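Local coordinates for protein amino Transferase (Eubacterium rectale, PDB 3ELE) that is probably a pyridoxal-5'-phosphate-dependent aminotransferase of the class I and II family, moving amino groups between amino acids and keto acids, at residues 260-265 against 270-275; 311-316 against 334-339; 328-333 against 373-378. One frame throughout, in Å; residues are numbered along the deposited sequence.

Interaction 1 of 3, residues 260-265 against 270-275; sequences VLVPDE and AELYAA
Val262 pushes its branched side chain between Leu272 and Tyr273, just where the chain leaves strand 258-261 of the large mixed sheet of this PLP-dependent aminotransferase fold and, after a short turn, enters helix 269-282. The CA atoms of Val262 and Tyr273 are 6.4 Å apart. Val262 holds CG1 anti to its own nitrogen (chi1 -176°) and CG2 beside that nitrogen; this spreads the two methyls, CG1 going to Leu272 and CG2 to Tyr273. On the Leu272 side Val262 CG1 meets Leu272 CD2 at 4.2 Å. Leu272 also packs on Leu241 of the neighbouring strand and on Leu119 of helix 108-119, and touches Val4 of the second subunit. The Tyr273 ring swings out from the helix with CG anti to the backbone N (chi1 -168°) and presents an edge, not a face, to the valine. Its hydroxyl runs on to a hydrogen bond with Leu102 O, at the start of strand 102-105, at one edge of the sheet within this chain, while Lys269 makes a cation-pi contact with the ring. Val262 CB lies in the ring plane, 3.9 Å from Tyr273 CD1, with Val262 CG2 close behind at 4.0 Å from the same carbon.

Interaction 2 of 3, residues 311-316 against 334-339; sequences ENRDLL and FYMFVK
Met336, deposited as selenomethionine, reaches across to helix 306-323 and ends between Arg313 and Leu316. It crosses Arg313 at about a right angle, whereas Leu316 and Met336 run past each other in opposite directions. Met336 leaves the strand extended, CG anti to the backbone N, and bends only at the last torsion (chi3 -68°); the bend turns its methyl to the helix, where CE lies 3.7 Å from Arg313 CG and 3.5 Å from the carbonyl oxygen of Arg313. Further back along the side chain, Met336 SE rests 4.1 Å from Leu316 CD2, and the same methyl is 4.2 Å from Met336 CB. The contact thus packs a helix against strand 335-339, an inner strand of the four-stranded antiparallel sheet in the small, C-terminal part of the aminotransferase fold, between 327-328 and 370-374. Past the methyl, the arginine chain folds back at chi3 (57°) and grips Asp314 side-on: Arg313 NE and NH2 both reach Asp314 OD1, at 3.1 and 2.9 Å, and that oxygen lies about 15° out of the guanidinium plane. Arg313 NH2 has a second salt bridge to Asp226, and NH1 donates to Pro330 O. With alanine in place of Arg313, Asp314 OD1 would probably lose both bonds, Asp226 this mate and Pro330 O the Arg313 donor, and a gap would open beside the Met336 methyl. Asp314 OD2 is paired with Lys310.

Interaction 3 of 3, residues 328-333 against 373-378; sequences FKPDGA and ISYCVD
The backbones of 328-333 and 373-378 stay well apart, 9.3 Å between the CA atoms of Ala333 and Cys376 at their nearest, and the side chain of Tyr375 spans the gap to Pro330, Gly332 and Ala333. Tyr375 holds its CG between the backbone N and the carbonyl carbon (chi1 55°), which sends the ring across to the other segment. Its hydroxyl does most of the touching. Tyr375 OH is 3.6 Å from Pro330 CG, where the proline ring and the tyrosine lie alongside, pointing opposite ways, with Tyr375 CE2 following at 4.3 Å from the same carbon. Arg313, Met336 and Tyr225 also touch the Tyr375 side chain. Segment 328-333 makes up most of the loop between strands 327-328 and 335-339, antiparallel neighbours in the small C-terminal sheet, and Tyr375 stands where the chain leaves strand 370-374, on the other flank of 335-339. A water completes the link: Tyr375 OH donates to it at 2.6 Å, and it donates in turn to Gly332 O at 2.7 Å. Ala333 O, 3.2 Å from Tyr375 OH, accepts a hydrogen bond from Tyr225. The methyl of Ala333 lies about 7 Å from the bound pyridoxal phosphate, so the loop approaches the cofactor site. In the backbone just after Tyr375, Cys376 centres an inverse gamma turn, closed by a weak bond from Val377 N to Tyr375 O, an oxygen that also accepts from Asn312 ND2.

Overall arrangement
From the N terminus, interaction 1 comes first and closes a short loop, joining the end of strand 258-261 in the large sheet to helix 269-282. The chain then runs through helix 306-323 into the C-terminal sheet, where interaction 2 closes the 17 residues between 316 and 334 and interaction 3 the 39 between 333 and 373. The two cross, their segments alternating. Their centres are 4 Å apart, and Met336 N probably bonds to Ile373 O between neighbouring strands, so helix, hairpin loop and last strand form one cluster. Interaction 1 lies across the chain's centre from this cluster, its centre 37 and 34 Å from those of interactions 2 and 3, with no touch.

Interaction 1 of 3, residues 260-265 against 270-275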
ATOM      1  N   VAL A 260       8.390   9.124   3.257  1.00 31.43           N
ATOM      2  CA  VAL A 260       9.327   9.629   2.273  1.00 32.39           C
ATOM      3  C   VAL A 260       9.534  11.100   2.693  1.00 31.47           C
ATOM      4  O   VAL A 260       8.563  11.860   2.856  1.00 31.32           O
ATOM      5  CB  VAL A 260       8.826   9.563   0.826  1.00 34.02           C
ATOM      6  CG1 VAL A 260       9.826  10.273  -0.110  1.00 33.17           C
ATOM      7  CG2 VAL A 260       8.639   8.092   0.386  1.00 34.94           C
ATOM      8  N   LEU A 261      10.793  11.483   2.865  1.00 29.70           N
ATOM      9  CA  LEU A 261      11.157  12.835   3.257  1.00 30.50           C
ATOM     10  C   LEU A 261      11.708  13.518   2.015  1.00 29.95           C
ATOM     11  O   LEU A 261      12.670  13.010   1.416  1.00 30.22           O
ATOM     12  CB  LEU A 261      12.203  12.766   4.360  1.00 30.44           C
ATOM     13  CG  LEU A 261      12.871  14.020   4.898  1.00 32.04           C
ATOM     14  CD1 LEU A 261      11.872  15.022   5.396  1.00 27.55           C
ATOM     15  CD2 LEU A 261      13.852  13.590   5.986  1.00 30.52           C
ATOM     16  N   VAL A 262      11.079  14.630   1.617  1.00 30.99           N
ATOM     17  CA  VAL A 262      11.483  15.432   0.428  1.00 29.94           C
ATOM     18  C   VAL A 262      11.991  16.830   0.898  1.00 30.50           C
ATOM     19  O   VAL A 262      11.177  17.741   1.087  1.00 29.86           O
ATOM     20  CB  VAL A 262      10.317  15.586  -0.587  1.00 30.16           C
ATOM     21  CG1 VAL A 262      10.778  16.335  -1.846  1.00 23.06           C
ATOM     22  CG2 VAL A 262       9.759  14.225  -1.000  1.00 29.39           C
ATOM     23  N   PRO A 263      13.327  17.016   1.066  1.00 30.55           N
ATOM     24  CA  PRO A 263      13.867  18.332   1.502  1.00 30.94           C
ATOM     25  C   PRO A 263      13.561  19.492   0.557  1.00 31.79           C
ATOM     26  O   PRO A 263      13.333  19.273  -0.627  1.00 31.54           O
ATOM     27  CB  PRO A 263      15.393  18.093   1.552  1.00 29.96           C
ATOM     28  CG  PRO A 263      15.549  16.624   1.621  1.00 30.77           C
ATOM     29  CD  PRO A 263      14.416  16.047   0.866  1.00 31.61           C
ATOM     30  N   ASP A 264      13.568  20.709   1.090  1.00 33.92           N
ATOM     31  CA  ASP A 264      13.389  21.911   0.283  1.00 33.78           C
ATOM     32  C   ASP A 264      14.574  22.132  -0.666  1.00 33.06           C
ATOM     33  O   ASP A 264      14.377  22.684  -1.742  1.00 32.13           O
ATOM     34  CB  ASP A 264      13.164  23.177   1.153  1.00 35.25           C
ATOM     35  CG  ASP A 264      11.760  23.264   1.753  1.00 40.53           C
ATOM     36  OD1 ASP A 264      10.918  22.353   1.575  1.00 42.45           O
ATOM     37  OD2 ASP A 264      11.495  24.288   2.421  1.00 51.08           O
ATOM     38  N   GLU A 265      15.765  21.637  -0.300  1.00 32.16           N
ATOM     39  CA  GLU A 265      16.995  21.841  -1.081  1.00 30.84           C
ATOM     40  C   GLU A 265      17.144  20.951  -2.302  1.00 30.37           C
ATOM     41  O   GLU A 265      18.132  21.072  -3.002  1.00 30.78           O
ATOM     42  CB  GLU A 265      18.261  21.769  -0.198  1.00 30.77           C
ATOM     43  CG  GLU A 265      18.362  22.890   0.857  1.00 31.48           C
ATOM     44  CD  GLU A 265      17.350  22.769   1.984  1.00 30.19           C
ATOM     45  OE1 GLU A 265      16.954  21.637   2.323  1.00 34.26           O
ATOM     46  OE2 GLU A 265      16.943  23.800   2.535  1.00 32.43           O
ATOM     47  N   ALA A 270       8.654  21.446  -4.944  1.00 32.78           N
ATOM     48  CA  ALA A 270       7.250  21.415  -5.355  1.00 31.95           C
ATOM     49  C   ALA A 270       7.018  20.336  -6.427  1.00 31.47           C
ATOM     50  O   ALA A 270       6.094  19.517  -6.305  1.00 30.65           O
ATOM     51  CB  ALA A 270       6.793  22.788  -5.830  1.00 31.68           C
ATOM     52  N   GLU A 271       7.903  20.295  -7.422  1.00 31.06           N
ATOM     53  CA  GLU A 271       7.789  19.336  -8.531  1.00 31.96           C
ATOM     54  C   GLU A 271       8.014  17.878  -8.127  1.00 31.92           C
ATOM     55  O   GLU A 271       7.281  16.990  -8.590  1.00 32.44           O
ATOM     56  CB  GLU A 271       8.771  19.680  -9.646  1.00 31.22           C
ATOM     57  CG  GLU A 271       8.745  18.727 -10.833  1.00 32.76           C
ATOM     58  CD  GLU A 271       9.643  19.201 -11.930  1.00 35.12           C
ATOM     59  OE1 GLU A 271       9.345  20.271 -12.462  1.00 35.44           O
ATOM     60  OE2 GLU A 271      10.630  18.506 -12.245  1.00 39.70           O
ATOM     61  N   LEU A 272       9.070  17.641  -7.348  1.00 32.80           N
ATOM     62  CA  LEU A 272       9.415  16.297  -6.869  1.00 32.63           C
ATOM     63  C   LEU A 272       8.390  15.792  -5.860  1.00 32.62           C
ATOM     64  O   LEU A 272       8.037  14.606  -5.860  1.00 33.27           O
ATOM     65  CB  LEU A 272      10.831  16.274  -6.265  1.00 34.21           C
ATOM     66  CG  LEU A 272      11.377  14.909  -5.778  1.00 33.55           C
ATOM     67  CD1 LEU A 272      11.259  13.817  -6.836  1.00 27.90           C
ATOM     68  CD2 LEU A 272      12.831  15.051  -5.293  1.00 32.57           C
ATOM     69  N   TYR A 273       7.927  16.676  -4.980  1.00 32.88           N
ATOM     70  CA  TYR A 273       6.897  16.308  -4.009  1.00 32.32           C
ATOM     71  C   TYR A 273       5.595  15.966  -4.730  1.00 31.99           C
ATOM     72  O   TYR A 273       4.920  15.042  -4.324  1.00 33.44           O
ATOM     73  CB  TYR A 273       6.684  17.407  -2.987  1.00 33.36           C
ATOM     74  CG  TYR A 273       5.866  17.009  -1.798  1.00 29.20           C
ATOM     75  CD1 TYR A 273       6.468  16.465  -0.673  1.00 34.32           C
ATOM     76  CD2 TYR A 273       4.482  17.211  -1.776  1.00 36.59           C
ATOM     77  CE1 TYR A 273       5.715  16.112   0.456  1.00 31.16           C
ATOM     78  CE2 TYR A 273       3.713  16.873  -0.646  1.00 34.43           C
ATOM     79  CZ  TYR A 273       4.339  16.322   0.465  1.00 34.82           C
ATOM     80  OH  TYR A 273       3.590  15.992   1.576  1.00 32.30           O
ATOM     81  N   ALA A 274       5.277  16.686  -5.810  1.00 33.15           N
ATOM     82  CA  ALA A 274       4.102  16.387  -6.636  1.00 32.62           C
ATOM     83  C   ALA A 274       4.236  14.980  -7.221  1.00 32.61           C
ATOM     84  O   ALA A 274       3.295  14.197  -7.102  1.00 34.84           O
ATOM     85  CB  ALA A 274       3.911  17.446  -7.752  1.00 32.63           C
ATOM     86  N   ALA A 275       5.417  14.634  -7.765  1.00 30.66           N
ATOM     87  CA  ALA A 275       5.661  13.290  -8.356  1.00 28.85           C
ATOM     88  C   ALA A 275       5.593  12.161  -7.301  1.00 30.98           C
ATOM     89  O   ALA A 275       5.151  11.057  -7.590  1.00 30.41           O
ATOM     90  CB  ALA A 275       6.980  13.254  -9.094  1.00 28.13           C
TER

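Interaction 2 of 3, residues 311-316 against 334-339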
ATOM      1  N   GLU A 311      23.811  -7.219  22.460  1.00 38.00           N
ATOM      2  CA  GLU A 311      24.241  -8.402  23.232  1.00 38.58           C
ATOM      3  C   GLU A 311      24.345  -9.648  22.348  1.00 36.81           C
ATOM      4  O   GLU A 311      25.316 -10.390  22.458  1.00 36.33           O
ATOM      5  CB  GLU A 311      23.341  -8.644  24.445  1.00 38.49           C
ATOM      6  CG  GLU A 311      23.577  -7.649  25.572  1.00 42.14           C
ATOM      7  CD  GLU A 311      22.800  -7.959  26.857  1.00 43.39           C
ATOM      8  OE1 GLU A 311      21.898  -8.838  26.850  1.00 52.81           O
ATOM      9  OE2 GLU A 311      23.112  -7.314  27.894  1.00 52.50           O
ATOM     10  N   ASN A 312      23.366  -9.841  21.458  1.00 36.47           N
ATOM     11  CA  ASN A 312      23.403 -10.942  20.473  1.00 36.26           C
ATOM     12  C   ASN A 312      24.571 -10.801  19.489  1.00 34.88           C
ATOM     13  O   ASN A 312      25.228 -11.796  19.204  1.00 33.87           O
ATOM     14  CB  ASN A 312      22.071 -11.098  19.702  1.00 36.32           C
ATOM     15  CG  ASN A 312      20.955 -11.755  20.542  1.00 30.80           C
ATOM     16  OD1 ASN A 312      21.128 -12.086  21.714  1.00 37.96           O
ATOM     17  ND2 ASN A 312      19.797 -11.927  19.923  1.00 29.53           N
ATOM     18  N   ARG A 313      24.828  -9.575  19.003  1.00 35.28           N
ATOM     19  CA  ARG A 313      25.960  -9.298  18.097  1.00 35.05           C
ATOM     20  C   ARG A 313      27.267  -9.732  18.734  1.00 34.21           C
ATOM     21  O   ARG A 313      28.010 -10.488  18.137  1.00 34.79           O
ATOM     22  CB  ARG A 313      26.087  -7.804  17.743  1.00 35.54           C
ATOM     23  CG  ARG A 313      27.179  -7.491  16.682  1.00 36.16           C
ATOM     24  CD  ARG A 313      27.608  -6.016  16.681  1.00 35.70           C
ATOM     25  NE  ARG A 313      28.089  -5.593  17.994  1.00 37.39           N
ATOM     26  CZ  ARG A 313      28.591  -4.392  18.296  1.00 36.16           C
ATOM     27  NH1 ARG A 313      28.742  -3.452  17.382  1.00 37.73           N
ATOM     28  NH2 ARG A 313      28.981  -4.135  19.540  1.00 33.03           N
ATOM     29  N   ASP A 314      27.515  -9.247  19.948  1.00 33.75           N
ATOM     30  CA  ASP A 314      28.747  -9.532  20.695  1.00 33.97           C
ATOM     31  C   ASP A 314      28.933 -11.020  21.002  1.00 32.90           C
ATOM     32  O   ASP A 314      30.032 -11.550  20.895  1.00 30.43           O
ATOM     33  CB  ASP A 314      28.776  -8.718  22.004  1.00 34.96           C
ATOM     34  CG  ASP A 314      28.824  -7.217  21.770  1.00 34.93           C
ATOM     35  OD1 ASP A 314      29.126  -6.812  20.650  1.00 42.52           O
ATOM     36  OD2 ASP A 314      28.587  -6.431  22.708  1.00 42.68           O
ATOM     37  N   LEU A 315      27.841 -11.687  21.352  1.00 33.77           N
ATOM     38  CA  LEU A 315      27.872 -13.120  21.658  1.00 33.71           C
ATOM     39  C   LEU A 315      28.239 -13.907  20.379  1.00 32.33           C
ATOM     40  O   LEU A 315      29.187 -14.673  20.384  1.00 32.09           O
ATOM     41  CB  LEU A 315      26.519 -13.556  22.227  1.00 33.71           C
ATOM     42  CG  LEU A 315      26.370 -14.918  22.894  1.00 36.59           C
ATOM     43  CD1 LEU A 315      27.211 -14.976  24.194  1.00 39.52           C
ATOM     44  CD2 LEU A 315      24.889 -15.134  23.238  1.00 34.49           C
ATOM     45  N   LEU A 316      27.539 -13.644  19.278  1.00 32.19           N
ATOM     46  CA  LEU A 316      27.806 -14.318  17.989  1.00 31.80           C
ATOM     47  C   LEU A 316      29.210 -14.008  17.440  1.00 32.26           C
ATOM     48  O   LEU A 316      29.913 -14.910  16.966  1.00 30.64           O
ATOM     49  CB  LEU A 316      26.735 -13.927  16.946  1.00 32.86           C
ATOM     50  CG  LEU A 316      26.654 -14.701  15.631  1.00 31.41           C
ATOM     51  CD1 LEU A 316      26.318 -16.181  15.925  1.00 27.94           C
ATOM     52  CD2 LEU A 316      25.621 -14.072  14.722  1.00 30.70           C
ATOM     53  N   PHE A 334      20.844  -5.880  12.182  1.00 33.93           N
ATOM     54  CA  PHE A 334      20.922  -7.145  12.954  1.00 33.03           C
ATOM     55  C   PHE A 334      21.310  -8.372  12.119  1.00 33.12           C
ATOM     56  O   PHE A 334      20.803  -9.481  12.316  1.00 30.98           O
ATOM     57  CB  PHE A 334      19.703  -7.349  13.872  1.00 33.75           C
ATOM     58  CG  PHE A 334      18.354  -7.092  13.227  1.00 32.70           C
ATOM     59  CD1 PHE A 334      17.946  -7.787  12.079  1.00 32.73           C
ATOM     60  CD2 PHE A 334      17.431  -6.235  13.852  1.00 32.90           C
ATOM     61  CE1 PHE A 334      16.667  -7.579  11.528  1.00 34.20           C
ATOM     62  CE2 PHE A 334      16.146  -6.032  13.314  1.00 32.92           C
ATOM     63  CZ  PHE A 334      15.765  -6.694  12.154  1.00 33.45           C
ATOM     64  N   TYR A 335      22.274  -8.144  11.220  1.00 34.63           N
ATOM     65  CA  TYR A 335      22.813  -9.161  10.333  1.00 35.26           C
ATOM     66  C   TYR A 335      24.336  -9.185  10.465  1.00 35.83           C
ATOM     67  O   TYR A 335      24.974  -8.121  10.460  1.00 37.85           O
ATOM     68  CB  TYR A 335      22.437  -8.822   8.902  1.00 36.19           C
ATOM     69  CG  TYR A 335      20.979  -8.542   8.710  1.00 36.41           C
ATOM     70  CD1 TYR A 335      20.045  -9.577   8.712  1.00 38.83           C
ATOM     71  CD2 TYR A 335      20.516  -7.233   8.566  1.00 35.72           C
ATOM     72  CE1 TYR A 335      18.679  -9.317   8.552  1.00 38.02           C
ATOM     73  CE2 TYR A 335      19.171  -6.964   8.408  1.00 38.31           C
ATOM     74  CZ  TYR A 335      18.250  -8.011   8.401  1.00 36.34           C
ATOM     75  OH  TYR A 335      16.920  -7.750   8.230  1.00 37.84           O
HETATM   76  N   MSE A 336      24.919 -10.372  10.619  1.00 35.44           N
HETATM   77  CA  MSE A 336      26.365 -10.498  10.633  1.00 34.53           C
HETATM   78  C   MSE A 336      26.826 -11.111   9.308  1.00 34.38           C
HETATM   79  O   MSE A 336      26.286 -12.138   8.862  1.00 34.68           O
HETATM   80  CB  MSE A 336      26.850 -11.301  11.815  1.00 35.32           C
HETATM   81  CG  MSE A 336      28.377 -11.220  11.980  1.00 33.61           C
HETATM   82 SE   MSE A 336      28.903 -11.817  13.659  0.75 33.42          SE
HETATM   83  CE  MSE A 336      28.161 -10.400  14.686  1.00 30.42           C
ATOM     84  N   PHE A 337      27.840 -10.483   8.714  1.00 32.64           N
ATOM     85  CA  PHE A 337      28.402 -10.888   7.426  1.00 33.36           C
ATOM     86  C   PHE A 337      29.690 -11.664   7.751  1.00 33.66           C
ATOM     87  O   PHE A 337      30.652 -11.093   8.290  1.00 34.40           O
ATOM     88  CB  PHE A 337      28.636  -9.635   6.561  1.00 32.36           C
ATOM     89  CG  PHE A 337      28.332  -9.831   5.110  1.00 34.14           C
ATOM     90  CD1 PHE A 337      27.056 -10.205   4.710  1.00 32.41           C
ATOM     91  CD2 PHE A 337      29.296  -9.582   4.126  1.00 34.44           C
ATOM     92  CE1 PHE A 337      26.761 -10.398   3.373  1.00 30.71           C
ATOM     93  CE2 PHE A 337      28.994  -9.743   2.782  1.00 33.74           C
ATOM     94  CZ  PHE A 337      27.718 -10.136   2.409  1.00 32.44           C
ATOM     95  N   VAL A 338      29.671 -12.973   7.458  1.00 33.24           N
ATOM     96  CA  VAL A 338      30.761 -13.911   7.790  1.00 32.06           C
ATOM     97  C   VAL A 338      31.308 -14.526   6.503  1.00 31.70           C
ATOM     98  O   VAL A 338      30.530 -14.885   5.591  1.00 31.60           O
ATOM     99  CB  VAL A 338      30.235 -15.016   8.732  1.00 31.93           C
ATOM    100  CG1 VAL A 338      31.337 -16.025   9.144  1.00 32.51           C
ATOM    101  CG2 VAL A 338      29.605 -14.400   9.976  1.00 27.91           C
ATOM    102  N   LYS A 339      32.637 -14.617   6.402  1.00 31.09           N
ATOM    103  CA  LYS A 339      33.247 -15.226   5.233  1.00 31.18           C
ATOM    104  C   LYS A 339      33.042 -16.753   5.254  1.00 31.85           C
ATOM    105  O   LYS A 339      33.264 -17.396   6.285  1.00 30.40           O
ATOM    106  CB  LYS A 339      34.744 -14.883   5.067  1.00 32.88           C
ATOM    107  CG  LYS A 339      35.150 -15.315   3.657  1.00 35.28           C
ATOM    108  CD  LYS A 339      36.376 -14.810   3.008  1.00 42.85           C
ATOM    109  CE  LYS A 339      36.225 -15.087   1.452  1.00 42.72           C
ATOM    110  NZ  LYS A 339      35.444 -16.371   1.051  1.00 35.41           N
TER

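Interaction 3 of 3, residues 328-333 against 373-378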
ATOM      1  N   PHE A 328      32.867  -9.853   9.765  1.00 32.91           N
ATOM      2  CA  PHE A 328      32.958  -8.389   9.694  1.00 32.54           C
ATOM      3  C   PHE A 328      32.149  -7.917  10.914  1.00 31.89           C
ATOM      4  O   PHE A 328      30.968  -8.286  11.037  1.00 29.18           O
ATOM      5  CB  PHE A 328      32.379  -7.877   8.365  1.00 33.07           C
ATOM      6  CG  PHE A 328      32.122  -6.397   8.330  1.00 36.62           C
ATOM      7  CD1 PHE A 328      33.166  -5.488   8.513  1.00 38.08           C
ATOM      8  CD2 PHE A 328      30.833  -5.904   8.087  1.00 36.08           C
ATOM      9  CE1 PHE A 328      32.923  -4.105   8.476  1.00 35.74           C
ATOM     10  CE2 PHE A 328      30.585  -4.526   8.046  1.00 36.16           C
ATOM     11  CZ  PHE A 328      31.632  -3.627   8.241  1.00 34.12           C
ATOM     12  N   LYS A 329      32.763  -7.139  11.813  1.00 33.78           N
ATOM     13  CA  LYS A 329      32.041  -6.662  13.013  1.00 34.86           C
ATOM     14  C   LYS A 329      31.070  -5.565  12.570  1.00 34.05           C
ATOM     15  O   LYS A 329      31.517  -4.511  12.156  1.00 33.64           O
ATOM     16  CB  LYS A 329      32.974  -6.155  14.121  1.00 34.92           C
ATOM     17  CG  LYS A 329      32.227  -5.907  15.461  1.00 35.61           C
ATOM     18  CD  LYS A 329      33.159  -5.666  16.642  1.00 37.55           C
ATOM     19  CE  LYS A 329      32.350  -5.554  17.968  1.00 45.00           C
ATOM     20  NZ  LYS A 329      33.163  -5.410  19.239  1.00 42.81           N
ATOM     21  N   PRO A 330      29.743  -5.810  12.654  1.00 35.07           N
ATOM     22  CA  PRO A 330      28.807  -4.792  12.160  1.00 34.99           C
ATOM     23  C   PRO A 330      28.575  -3.673  13.165  1.00 35.69           C
ATOM     24  O   PRO A 330      28.503  -3.949  14.364  1.00 34.96           O
ATOM     25  CB  PRO A 330      27.515  -5.591  11.966  1.00 34.72           C
ATOM     26  CG  PRO A 330      27.570  -6.642  12.996  1.00 33.17           C
ATOM     27  CD  PRO A 330      29.015  -6.963  13.225  1.00 35.01           C
ATOM     28  N   ASP A 331      28.440  -2.434  12.676  1.00 35.13           N
ATOM     29  CA  ASP A 331      28.124  -1.267  13.521  1.00 34.63           C
ATOM     30  C   ASP A 331      26.612  -1.011  13.664  1.00 35.12           C
ATOM     31  O   ASP A 331      26.197  -0.243  14.549  1.00 33.20           O
ATOM     32  CB  ASP A 331      28.808  -0.012  12.974  1.00 35.46           C
ATOM     33  CG  ASP A 331      30.321  -0.065  13.109  1.00 38.26           C
ATOM     34  OD1 ASP A 331      30.817  -0.559  14.146  1.00 39.46           O
ATOM     35  OD2 ASP A 331      31.014   0.389  12.183  1.00 41.48           O
ATOM     36  N   GLY A 332      25.796  -1.643  12.816  1.00 34.94           N
ATOM     37  CA  GLY A 332      24.348  -1.453  12.859  1.00 35.31           C
ATOM     38  C   GLY A 332      23.562  -2.565  12.201  1.00 36.86           C
ATOM     39  O   GLY A 332      24.151  -3.512  11.678  1.00 37.51           O
ATOM     40  N   ALA A 333      22.226  -2.448  12.245  1.00 36.63           N
ATOM     41  CA  ALA A 333      21.299  -3.483  11.748  1.00 36.10           C
ATOM     42  C   ALA A 333      21.438  -4.770  12.615  1.00 35.66           C
ATOM     43  O   ALA A 333      22.051  -4.724  13.712  1.00 36.31           O
ATOM     44  CB  ALA A 333      21.503  -3.750  10.240  1.00 34.39           C
ATOM     45  N   ILE A 373      24.177 -14.053   8.550  1.00 32.80           N
ATOM     46  CA  ILE A 373      23.662 -14.722   9.750  1.00 32.69           C
ATOM     47  C   ILE A 373      22.859 -13.648  10.515  1.00 33.43           C
ATOM     48  O   ILE A 373      23.425 -12.684  11.013  1.00 35.52           O
ATOM     49  CB  ILE A 373      24.840 -15.252  10.627  1.00 32.66           C
ATOM     50  CG1 ILE A 373      25.803 -16.124   9.805  1.00 33.97           C
ATOM     51  CG2 ILE A 373      24.316 -15.997  11.832  1.00 32.94           C
ATOM     52  CD1 ILE A 373      26.891 -16.860  10.598  1.00 31.56           C
ATOM     53  N   SER A 374      21.536 -13.777  10.553  1.00 33.77           N
ATOM     54  CA  SER A 374      20.686 -12.816  11.257  1.00 34.21           C
ATOM     55  C   SER A 374      20.782 -13.123  12.745  1.00 34.84           C
ATOM     56  O   SER A 374      20.825 -14.308  13.115  1.00 33.20           O
ATOM     57  CB  SER A 374      19.225 -12.929  10.802  1.00 34.68           C
ATOM     58  OG  SER A 374      19.109 -12.782   9.402  1.00 39.46           O
ATOM     59  N   TYR A 375      20.857 -12.082  13.583  1.00 34.14           N
ATOM     60  CA  TYR A 375      20.905 -12.273  15.062  1.00 34.63           C
ATOM     61  C   TYR A 375      19.734 -11.653  15.822  1.00 35.06           C
ATOM     62  O   TYR A 375      19.765 -11.588  17.068  1.00 36.61           O
ATOM     63  CB  TYR A 375      22.279 -11.957  15.658  1.00 33.76           C
ATOM     64  CG  TYR A 375      22.826 -10.601  15.355  1.00 34.51           C
ATOM     65  CD1 TYR A 375      22.510  -9.507  16.167  1.00 31.49           C
ATOM     66  CD2 TYR A 375      23.690 -10.399  14.285  1.00 28.25           C
ATOM     67  CE1 TYR A 375      23.024  -8.240  15.894  1.00 27.75           C
ATOM     68  CE2 TYR A 375      24.229  -9.119  14.028  1.00 31.00           C
ATOM     69  CZ  TYR A 375      23.885  -8.049  14.851  1.00 28.87           C
ATOM     70  OH  TYR A 375      24.368  -6.776  14.628  1.00 34.32           O
ATOM     71  N   CYS A 376      18.660 -11.325  15.090  1.00 34.65           N
ATOM     72  CA  CYS A 376      17.334 -10.990  15.648  1.00 35.04           C
ATOM     73  C   CYS A 376      16.688 -12.366  16.025  1.00 34.71           C
ATOM     74  O   CYS A 376      15.617 -12.787  15.540  1.00 34.62           O
ATOM     75  CB  CYS A 376      16.510 -10.198  14.622  1.00 35.34           C
ATOM     76  SG  CYS A 376      16.619 -10.853  12.910  1.00 37.40           S
ATOM     77  N   VAL A 377      17.384 -13.049  16.924  1.00 34.92           N
ATOM     78  CA  VAL A 377      17.102 -14.422  17.325  1.00 34.58           C
ATOM     79  C   VAL A 377      17.232 -14.487  18.830  1.00 36.50           C
ATOM     80  O   VAL A 377      17.649 -13.512  19.463  1.00 35.61           O
ATOM     81  CB  VAL A 377      18.131 -15.412  16.683  1.00 35.27           C
ATOM     82  CG1 VAL A 377      18.106 -15.332  15.134  1.00 32.10           C
ATOM     83  CG2 VAL A 377      19.563 -15.164  17.226  1.00 30.09           C
ATOM     84  N   ASP A 378      16.925 -15.657  19.386  1.00 37.93           N
ATOM     85  CA  ASP A 378      16.990 -15.872  20.814  1.00 39.29           C
ATOM     86  C   ASP A 378      18.453 -15.990  21.245  1.00 39.61           C
ATOM     87  O   ASP A 378      19.218 -16.762  20.659  1.00 38.86           O
ATOM     88  CB  ASP A 378      16.218 -17.139  21.182  1.00 39.71           C
ATOM     89  CG  ASP A 378      15.845 -17.193  22.647  1.00 46.25           C
ATOM     90  OD1 ASP A 378      16.735 -17.136  23.535  1.00 57.64           O
ATOM     91  OD2 ASP A 378      14.629 -17.326  22.908  1.00 58.30           O
TER
HETATM   92  O   HOH W   1      24.305  -6.193  12.146  1.00 23.06           O